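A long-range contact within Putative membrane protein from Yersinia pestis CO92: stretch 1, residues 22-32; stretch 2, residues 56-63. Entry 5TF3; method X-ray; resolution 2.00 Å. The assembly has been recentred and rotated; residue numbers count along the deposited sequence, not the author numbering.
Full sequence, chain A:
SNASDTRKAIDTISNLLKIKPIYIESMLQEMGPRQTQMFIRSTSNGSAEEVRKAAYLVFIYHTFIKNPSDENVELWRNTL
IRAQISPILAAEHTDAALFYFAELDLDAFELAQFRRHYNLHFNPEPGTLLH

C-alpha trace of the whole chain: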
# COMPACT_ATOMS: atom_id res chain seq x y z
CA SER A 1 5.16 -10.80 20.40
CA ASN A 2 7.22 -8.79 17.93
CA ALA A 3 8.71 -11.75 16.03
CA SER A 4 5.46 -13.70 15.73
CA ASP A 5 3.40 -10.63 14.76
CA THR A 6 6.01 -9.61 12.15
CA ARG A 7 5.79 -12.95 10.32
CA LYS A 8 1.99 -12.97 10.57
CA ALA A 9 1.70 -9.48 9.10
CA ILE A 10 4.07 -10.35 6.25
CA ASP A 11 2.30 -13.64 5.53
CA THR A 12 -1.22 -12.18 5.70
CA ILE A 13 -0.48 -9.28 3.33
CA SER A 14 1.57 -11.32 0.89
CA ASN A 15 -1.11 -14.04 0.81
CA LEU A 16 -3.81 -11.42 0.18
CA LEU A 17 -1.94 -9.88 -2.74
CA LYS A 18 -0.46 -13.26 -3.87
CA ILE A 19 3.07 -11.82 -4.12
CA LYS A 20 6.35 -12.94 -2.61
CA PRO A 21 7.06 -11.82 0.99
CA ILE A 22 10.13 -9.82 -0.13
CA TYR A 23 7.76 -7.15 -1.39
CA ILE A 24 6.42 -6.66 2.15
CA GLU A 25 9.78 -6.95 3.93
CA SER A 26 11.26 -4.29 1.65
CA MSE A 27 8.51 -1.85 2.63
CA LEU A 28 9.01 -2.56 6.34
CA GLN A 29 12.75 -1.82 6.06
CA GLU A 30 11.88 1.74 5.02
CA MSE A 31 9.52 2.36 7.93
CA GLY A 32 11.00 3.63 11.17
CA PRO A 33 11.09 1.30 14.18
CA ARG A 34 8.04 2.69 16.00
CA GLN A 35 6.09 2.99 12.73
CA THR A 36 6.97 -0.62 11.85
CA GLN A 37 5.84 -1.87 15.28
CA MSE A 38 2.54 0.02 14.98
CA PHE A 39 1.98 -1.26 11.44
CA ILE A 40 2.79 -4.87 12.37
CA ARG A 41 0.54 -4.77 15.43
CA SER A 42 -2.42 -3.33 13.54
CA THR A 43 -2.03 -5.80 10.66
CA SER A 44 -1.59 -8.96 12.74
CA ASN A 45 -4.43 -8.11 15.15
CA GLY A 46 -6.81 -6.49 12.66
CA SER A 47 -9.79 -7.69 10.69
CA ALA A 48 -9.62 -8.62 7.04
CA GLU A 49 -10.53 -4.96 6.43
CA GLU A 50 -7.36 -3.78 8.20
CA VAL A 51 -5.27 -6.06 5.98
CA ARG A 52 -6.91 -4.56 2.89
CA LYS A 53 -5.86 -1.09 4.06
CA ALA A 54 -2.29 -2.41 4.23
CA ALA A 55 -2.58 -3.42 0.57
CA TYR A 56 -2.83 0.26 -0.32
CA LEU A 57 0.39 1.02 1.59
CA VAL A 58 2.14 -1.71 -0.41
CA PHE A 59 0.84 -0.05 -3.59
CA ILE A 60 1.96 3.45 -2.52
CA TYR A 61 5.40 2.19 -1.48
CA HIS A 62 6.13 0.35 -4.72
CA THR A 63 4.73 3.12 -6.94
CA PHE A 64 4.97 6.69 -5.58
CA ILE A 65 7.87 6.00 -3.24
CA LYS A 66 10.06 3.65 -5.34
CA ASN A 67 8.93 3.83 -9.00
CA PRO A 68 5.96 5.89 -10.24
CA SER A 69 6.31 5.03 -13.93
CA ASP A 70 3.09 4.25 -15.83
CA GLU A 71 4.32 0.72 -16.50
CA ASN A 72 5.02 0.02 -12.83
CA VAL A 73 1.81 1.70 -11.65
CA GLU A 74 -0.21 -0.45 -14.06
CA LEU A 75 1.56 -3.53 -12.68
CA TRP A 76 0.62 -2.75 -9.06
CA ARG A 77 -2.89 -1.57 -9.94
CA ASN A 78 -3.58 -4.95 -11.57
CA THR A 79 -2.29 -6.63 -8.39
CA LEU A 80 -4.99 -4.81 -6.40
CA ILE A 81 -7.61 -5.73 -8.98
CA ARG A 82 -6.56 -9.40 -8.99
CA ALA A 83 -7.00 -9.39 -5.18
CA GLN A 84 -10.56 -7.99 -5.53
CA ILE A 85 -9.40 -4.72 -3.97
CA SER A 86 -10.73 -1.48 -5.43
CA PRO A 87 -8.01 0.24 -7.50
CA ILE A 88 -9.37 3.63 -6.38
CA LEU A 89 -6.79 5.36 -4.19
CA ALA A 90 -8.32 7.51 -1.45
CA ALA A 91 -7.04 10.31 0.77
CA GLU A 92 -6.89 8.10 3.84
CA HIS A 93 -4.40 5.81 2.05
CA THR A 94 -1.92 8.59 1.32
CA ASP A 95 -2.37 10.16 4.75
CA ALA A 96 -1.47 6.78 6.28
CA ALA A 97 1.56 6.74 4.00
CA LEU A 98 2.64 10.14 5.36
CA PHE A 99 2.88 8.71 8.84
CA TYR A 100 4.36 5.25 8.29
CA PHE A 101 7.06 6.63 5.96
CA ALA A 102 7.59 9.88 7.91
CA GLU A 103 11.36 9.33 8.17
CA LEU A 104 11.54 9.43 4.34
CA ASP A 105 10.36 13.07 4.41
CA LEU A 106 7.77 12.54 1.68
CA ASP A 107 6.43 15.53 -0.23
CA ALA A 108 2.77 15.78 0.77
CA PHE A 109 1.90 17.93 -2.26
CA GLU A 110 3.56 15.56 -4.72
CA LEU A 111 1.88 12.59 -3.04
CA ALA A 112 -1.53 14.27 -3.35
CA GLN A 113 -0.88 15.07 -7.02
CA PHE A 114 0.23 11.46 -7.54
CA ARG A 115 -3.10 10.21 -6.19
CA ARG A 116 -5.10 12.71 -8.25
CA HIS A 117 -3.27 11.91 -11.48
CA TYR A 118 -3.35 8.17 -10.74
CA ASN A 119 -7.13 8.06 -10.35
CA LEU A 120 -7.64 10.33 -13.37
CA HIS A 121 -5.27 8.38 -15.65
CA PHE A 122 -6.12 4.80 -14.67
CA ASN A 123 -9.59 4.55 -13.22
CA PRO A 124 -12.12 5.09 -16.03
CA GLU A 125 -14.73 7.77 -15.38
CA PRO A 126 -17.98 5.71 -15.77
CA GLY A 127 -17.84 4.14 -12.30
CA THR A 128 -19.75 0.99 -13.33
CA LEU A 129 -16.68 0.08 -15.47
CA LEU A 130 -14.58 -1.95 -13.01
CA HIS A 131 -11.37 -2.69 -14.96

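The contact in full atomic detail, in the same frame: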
# COMPACT_ATOMS: atom_id res chain seq x y z
N ILE A 22 9.11 -10.86 0.03
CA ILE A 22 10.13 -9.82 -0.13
C ILE A 22 9.50 -8.47 -0.41
O ILE A 22 10.03 -7.42 0.00
CB ILE A 22 11.15 -10.22 -1.22
CG1 ILE A 22 12.30 -9.20 -1.30
CG2 ILE A 22 10.49 -10.30 -2.57
CD1 ILE A 22 13.20 -9.22 -0.10
N TYR A 23 8.37 -8.44 -1.11
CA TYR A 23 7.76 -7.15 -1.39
C TYR A 23 7.22 -6.48 -0.13
O TYR A 23 7.12 -5.25 -0.10
CB TYR A 23 6.67 -7.31 -2.44
CG TYR A 23 7.24 -7.65 -3.80
CD1 TYR A 23 7.69 -6.66 -4.65
CD2 TYR A 23 7.34 -8.98 -4.22
CE1 TYR A 23 8.22 -6.97 -5.89
CE2 TYR A 23 7.88 -9.30 -5.46
CZ TYR A 23 8.32 -8.29 -6.28
OH TYR A 23 8.84 -8.58 -7.52
N ILE A 24 6.88 -7.25 0.90
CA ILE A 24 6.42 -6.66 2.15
C ILE A 24 7.60 -6.29 3.05
O ILE A 24 7.63 -5.21 3.63
CB ILE A 24 5.46 -7.64 2.86
CG1 ILE A 24 4.41 -8.14 1.89
CG2 ILE A 24 4.80 -6.97 4.05
CD1 ILE A 24 3.64 -7.07 1.26
N GLU A 25 8.57 -7.20 3.14
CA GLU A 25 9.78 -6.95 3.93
C GLU A 25 10.51 -5.70 3.46
O GLU A 25 11.01 -4.92 4.28
CB GLU A 25 10.69 -8.19 3.87
CG GLU A 25 10.01 -9.44 4.46
CD GLU A 25 10.67 -10.79 4.08
OE1 GLU A 25 11.44 -10.84 3.08
OE2 GLU A 25 10.40 -11.80 4.77
N SER A 26 10.57 -5.48 2.15
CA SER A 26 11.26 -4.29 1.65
C SER A 26 10.58 -3.01 2.13
O SER A 26 11.25 -2.03 2.50
CB SER A 26 11.34 -4.31 0.13
OG SER A 26 12.21 -5.35 -0.28
N MSE A 27 9.25 -3.00 2.13
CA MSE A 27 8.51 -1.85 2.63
C MSE A 27 8.74 -1.62 4.13
O MSE A 27 8.87 -0.48 4.58
CB MSE A 27 7.02 -2.02 2.33
CG MSE A 27 6.16 -0.90 2.90
SE MSE A 27 4.31 -1.34 2.60
CE MSE A 27 4.21 -2.84 3.84
N LEU A 28 8.78 -2.71 4.90
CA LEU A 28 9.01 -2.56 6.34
C LEU A 28 10.38 -1.94 6.61
O LEU A 28 10.51 -1.10 7.50
CB LEU A 28 8.89 -3.91 7.04
CG LEU A 28 7.52 -4.58 6.92
CD1 LEU A 28 7.56 -5.95 7.60
CD2 LEU A 28 6.45 -3.71 7.52
N GLN A 29 11.40 -2.35 5.85
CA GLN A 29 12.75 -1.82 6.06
C GLN A 29 12.78 -0.31 6.01
O GLN A 29 13.59 0.32 6.69
CB GLN A 29 13.71 -2.39 5.02
CG GLN A 29 14.01 -3.85 5.17
CD GLN A 29 14.97 -4.33 4.09
OE1 GLN A 29 14.65 -5.24 3.32
NE2 GLN A 29 16.14 -3.70 4.02
N GLU A 30 11.91 0.30 5.20
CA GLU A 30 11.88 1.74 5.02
C GLU A 30 10.88 2.43 5.94
O GLU A 30 10.63 3.63 5.77
CB GLU A 30 11.57 2.09 3.57
CG GLU A 30 12.48 1.39 2.57
CD GLU A 30 13.01 2.33 1.50
OE1 GLU A 30 13.23 3.52 1.81
OE2 GLU A 30 13.20 1.88 0.35
N MSE A 31 10.27 1.71 6.87
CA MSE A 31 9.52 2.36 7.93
C MSE A 31 10.44 2.48 9.13
O MSE A 31 11.30 1.63 9.34
CB MSE A 31 8.27 1.57 8.30
CG MSE A 31 7.21 1.50 7.24
SE MSE A 31 5.76 0.45 7.93
CE MSE A 31 4.63 0.37 6.35
N GLY A 32 10.26 3.52 9.93
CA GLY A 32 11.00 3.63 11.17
C GLY A 32 10.59 2.57 12.17
O GLY A 32 9.57 1.89 12.00
N TYR A 56 -3.04 -1.04 0.30
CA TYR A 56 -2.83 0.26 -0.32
C TYR A 56 -1.48 0.87 0.06
O TYR A 56 -0.93 1.65 -0.72
CB TYR A 56 -3.97 1.20 0.05
CG TYR A 56 -5.27 0.82 -0.61
CD1 TYR A 56 -5.51 1.11 -1.95
CD2 TYR A 56 -6.27 0.17 0.10
CE1 TYR A 56 -6.71 0.76 -2.56
CE2 TYR A 56 -7.47 -0.17 -0.49
CZ TYR A 56 -7.68 0.12 -1.82
OH TYR A 56 -8.88 -0.23 -2.39
N LEU A 57 -0.95 0.55 1.24
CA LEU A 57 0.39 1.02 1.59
C LEU A 57 1.45 0.33 0.74
O LEU A 57 2.44 0.95 0.34
CB LEU A 57 0.69 0.78 3.08
CG LEU A 57 0.11 1.78 4.08
CD1 LEU A 57 0.53 1.36 5.46
CD2 LEU A 57 0.58 3.18 3.78
N VAL A 58 1.28 -0.98 0.52
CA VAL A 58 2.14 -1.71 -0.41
C VAL A 58 2.13 -1.04 -1.78
O VAL A 58 3.19 -0.79 -2.38
CB VAL A 58 1.68 -3.18 -0.50
CG1 VAL A 58 2.47 -3.95 -1.55
CG2 VAL A 58 1.85 -3.85 0.87
N PHE A 59 0.94 -0.74 -2.30
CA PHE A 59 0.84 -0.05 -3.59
C PHE A 59 1.59 1.28 -3.57
O PHE A 59 2.41 1.55 -4.45
CB PHE A 59 -0.65 0.17 -3.92
CG PHE A 59 -0.89 1.01 -5.15
CD1 PHE A 59 -1.01 2.39 -5.05
CD2 PHE A 59 -1.05 0.41 -6.39
CE1 PHE A 59 -1.23 3.17 -6.17
CE2 PHE A 59 -1.28 1.17 -7.52
CZ PHE A 59 -1.37 2.57 -7.41
N ILE A 60 1.31 2.13 -2.58
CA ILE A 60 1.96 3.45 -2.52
C ILE A 60 3.47 3.30 -2.44
O ILE A 60 4.21 4.01 -3.13
CB ILE A 60 1.41 4.27 -1.34
CG1 ILE A 60 -0.03 4.73 -1.62
CG2 ILE A 60 2.37 5.44 -1.02
CD1 ILE A 60 -0.74 5.36 -0.43
N TYR A 61 3.95 2.37 -1.62
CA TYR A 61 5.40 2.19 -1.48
C TYR A 61 6.03 1.81 -2.81
O TYR A 61 7.02 2.42 -3.23
CB TYR A 61 5.71 1.13 -0.42
CG TYR A 61 7.21 0.82 -0.34
CD1 TYR A 61 8.09 1.69 0.31
CD2 TYR A 61 7.74 -0.32 -0.95
CE1 TYR A 61 9.46 1.42 0.36
CE2 TYR A 61 9.11 -0.59 -0.90
CZ TYR A 61 9.96 0.28 -0.25
OH TYR A 61 11.30 0.01 -0.20
N HIS A 62 5.49 0.81 -3.49
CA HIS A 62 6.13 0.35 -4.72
C HIS A 62 5.90 1.29 -5.90
O HIS A 62 6.67 1.23 -6.86
CB HIS A 62 5.67 -1.08 -5.04
CG HIS A 62 6.25 -2.08 -4.10
ND1 HIS A 62 7.58 -2.44 -4.13
CD2 HIS A 62 5.72 -2.71 -3.02
CE1 HIS A 62 7.83 -3.30 -3.15
NE2 HIS A 62 6.72 -3.47 -2.46
N THR A 63 4.91 2.19 -5.84
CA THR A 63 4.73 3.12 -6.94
C THR A 63 5.28 4.50 -6.59
O THR A 63 6.41 4.81 -6.97
CB THR A 63 3.26 3.19 -7.36
OG1 THR A 63 2.45 3.65 -6.27
CG2 THR A 63 2.75 1.79 -7.84

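Helix 22-29 crosses helix 56-63 at 75°, with axes 10.3 Å apart at closest approach, so contact concentrates where Met27 CA and Tyr61 CA come within 6.5 Å. Tyr61 dominates its side of the interface. Its CA-to-CB bond points toward stretch 1, and chi1 of 175° (t) lays the ring beneath the first helix: Met27 CA sits 3.8 Å from the ring centroid, only 10° off the normal, a CH-pi contact over the face, while Met27 CB lies 3.8 Å from Tyr61 CD2. The same extension carries the hydroxyl to Glu30, where Tyr61 OH donates to Glu30 OE2 at 2.7 Å. Glu30 has chi1 m and an off-well chi2 of -134°; its carboxylate oxygen meets the phenol near the ring plane.

Met27, a selenomethionine, starts sideways. Its t, t, p rotamer brings SE to 3.9 Å from Val58 CG2 and 4.2 Å from Leu57 CB, an apolar contact among buried residues. Ile24 points away at CB, yet its m, m conformation returns CD1 to 3.7 Å from Val58 CG2.

His62, chi1 m, directs NE2 to the backbone: NE2 donates to Tyr23 O at 3.0 Å and 160°, a nearly linear bond. The Tyr23 ring presents its edge to the His62 face, offset, with centroids 5.5 Å apart and planes at 65°.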